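Local coordinates for protein pyocin-S2 (Pseudomonas aeruginosa, PDB 5ODW) that kills sensitive bacterial cells as a nuclease bacteriocin, causing breakdown of their chromosomal DNA and complete inhibition of lipid synthesis, at residues 107-112 against 177-182. Numbering follows the deposited sequence.
Sequences DALMDA and AILKQT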
loop_
_atom_site.group_PDB
_atom_site.type_symbol
_atom_site.label_atom_id
_atom_site.label_comp_id
_atom_site.label_asym_id
_atom_site.label_seq_id
_atom_site.Cartn_x
_atom_site.Cartn_y
_atom_site.Cartn_z
ATOM N N ASP C 107 12.359 44.603 -45.643
ATOM C CA ASP C 107 11.040 44.014 -45.868
ATOM C C ASP C 107 11.062 42.477 -45.910
ATOM O O ASP C 107 10.185 41.830 -45.359
ATOM C CB ASP C 107 10.436 44.543 -47.169
ATOM C CG ASP C 107 10.063 46.007 -47.091
ATOM O OD1 ASP C 107 10.280 46.625 -46.033
ATOM O OD2 ASP C 107 9.548 46.541 -48.090
ATOM N N ALA C 108 12.061 41.905 -46.580
ATOM C CA ALA C 108 12.225 40.454 -46.688
ATOM C C ALA C 108 12.490 39.879 -45.327
ATOM O O ALA C 108 11.936 38.815 -45.006
ATOM C CB ALA C 108 13.361 40.104 -47.633
ATOM N N LEU C 109 13.305 40.599 -44.506
ATOM C CA LEU C 109 13.624 40.198 -43.135
ATOM C C LEU C 109 12.387 40.313 -42.266
ATOM O O LEU C 109 12.089 39.378 -41.530
ATOM C CB LEU C 109 14.777 41.021 -42.541
ATOM C CG LEU C 109 15.375 40.494 -41.228
ATOM C CD1 LEU C 109 15.990 39.100 -41.396
ATOM C CD2 LEU C 109 16.398 41.470 -40.669
ATOM N N MET C 110 11.654 41.441 -42.391
ATOM C CA MET C 110 10.415 41.729 -41.682
ATOM C C MET C 110 9.398 40.616 -41.928
ATOM O O MET C 110 8.863 40.070 -40.959
ATOM C CB MET C 110 9.844 43.073 -42.156
ATOM C CG MET C 110 9.026 43.791 -41.108
ATOM S SD MET C 110 7.876 45.014 -41.797
ATOM C CE MET C 110 9.012 46.281 -42.358
ATOM N N ASP C 111 9.189 40.259 -43.189
ATOM C CA ASP C 111 8.250 39.209 -43.552
ATOM C C ASP C 111 8.655 37.851 -42.984
ATOM O O ASP C 111 7.805 37.079 -42.552
ATOM C CB ASP C 111 8.103 39.128 -45.072
ATOM C CG ASP C 111 7.329 40.297 -45.644
ATOM O OD1 ASP C 111 6.858 41.142 -44.860
ATOM O OD2 ASP C 111 7.189 40.371 -46.880
ATOM N N ALA C 112 9.951 37.557 -43.002
ATOM C CA ALA C 112 10.452 36.290 -42.480
ATOM C C ALA C 112 10.147 36.183 -40.994
ATOM O O ALA C 112 9.767 35.132 -40.492
ATOM C CB ALA C 112 11.946 36.180 -42.721
ATOM N N ALA C 177 8.668 45.898 -35.247
ATOM C CA ALA C 177 8.505 47.313 -34.911
ATOM C C ALA C 177 9.745 48.105 -35.340
ATOM O O ALA C 177 9.608 49.184 -35.934
ATOM C CB ALA C 177 8.272 47.473 -33.417
ATOM N N ILE C 178 10.949 47.543 -35.075
ATOM C CA ILE C 178 12.250 48.128 -35.443
ATOM C C ILE C 178 12.383 48.198 -36.967
ATOM O O ILE C 178 12.849 49.215 -37.483
ATOM C CB ILE C 178 13.476 47.399 -34.789
ATOM C CG1 ILE C 178 13.410 47.425 -33.244
ATOM C CG2 ILE C 178 14.778 48.006 -35.294
ATOM C CD1 ILE C 178 14.509 46.711 -32.538
ATOM N N LEU C 179 11.986 47.115 -37.672
ATOM C CA LEU C 179 12.068 47.023 -39.128
ATOM C C LEU C 179 11.035 47.895 -39.828
ATOM O O LEU C 179 11.332 48.385 -40.907
ATOM C CB LEU C 179 12.015 45.571 -39.628
ATOM C CG LEU C 179 13.244 44.713 -39.305
ATOM C CD1 LEU C 179 12.897 43.238 -39.276
ATOM C CD2 LEU C 179 14.380 44.986 -40.272
ATOM N N LYS C 180 9.845 48.117 -39.214
ATOM C CA LYS C 180 8.784 48.992 -39.744
ATOM C C LYS C 180 9.305 50.438 -39.777
ATOM O O LYS C 180 9.130 51.131 -40.779
ATOM C CB LYS C 180 7.513 48.902 -38.873
ATOM C CG LYS C 180 6.240 48.635 -39.662
ATOM C CD LYS C 180 5.781 47.181 -39.528
ATOM C CE LYS C 180 4.476 46.897 -40.241
ATOM N NZ LYS C 180 4.026 45.495 -40.032
ATOM N N GLN C 181 9.982 50.865 -38.684
ATOM C CA GLN C 181 10.586 52.191 -38.537
ATOM C C GLN C 181 11.788 52.343 -39.464
ATOM O O GLN C 181 11.958 53.419 -40.042
ATOM C CB GLN C 181 10.974 52.471 -37.074
ATOM C CG GLN C 181 11.478 53.906 -36.832
ATOM C CD GLN C 181 11.706 54.253 -35.375
ATOM O OE1 GLN C 181 11.406 53.456 -34.480
ATOM N NE2 GLN C 181 12.238 55.446 -35.087
ATOM N N THR C 182 12.605 51.268 -39.624
ATOM C CA THR C 182 13.753 51.265 -40.536
ATOM C C THR C 182 13.273 51.362 -41.994
ATOM O O THR C 182 13.816 52.171 -42.747
ATOM C CB THR C 182 14.701 50.098 -40.253
ATOM O OG1 THR C 182 15.225 50.252 -38.933
ATOM C CG2 THR C 182 15.863 50.039 -41.237
#
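Met110 and Leu179 lie side by side and point opposite ways, each laid along the flank of the other. CG of Met110 rests 3.8 Å from CB of Leu179, while CD1 of Leu179 runs back to the base of its partner, 3.8 Å from Met110 CA. At the thioether the methionine chain bends (chi3 -70°), which turns the CE methyl onto the backbone of the opposing helix: CE lies 3.5 Å from Leu179 O, a van der Waals touch. A long, unbranched and flexible side chain suits this position, since it can follow the surface of a neighbouring helix from a side chain to the main chain. Lys180 runs across the methionine, roughly perpendicular to it. Its CD is 3.8 Å from Met110 SD, so the aliphatic part of the lysine shields the sulfur at the exposed border of the contact. These residues join two long helices, 96-121 and 153-204, in the N-terminal part of pyocin-S2, an elongated, mostly helical region. The short segments run nearly antiparallel, at 157°, with axes 9.6 Å apart, a separation that leaves room for leucine and methionine between the backbones. On the inner side the Leu109 side chain stands nearly square to that of Leu179, with its CD2 4.1 Å from Leu179 CD2. Leu109 also touches Val80 and Leu83 of helix 72-86, and Leu179 packs on Val106, so branched apolar residues fill the buried interior where three helices come together. A polar link between the two long helices lies alongside: Asp107 OD1 is hydrogen-bonded to Ser183 OG, while its OD2 forms a salt bridge with Lys103 of its own helix.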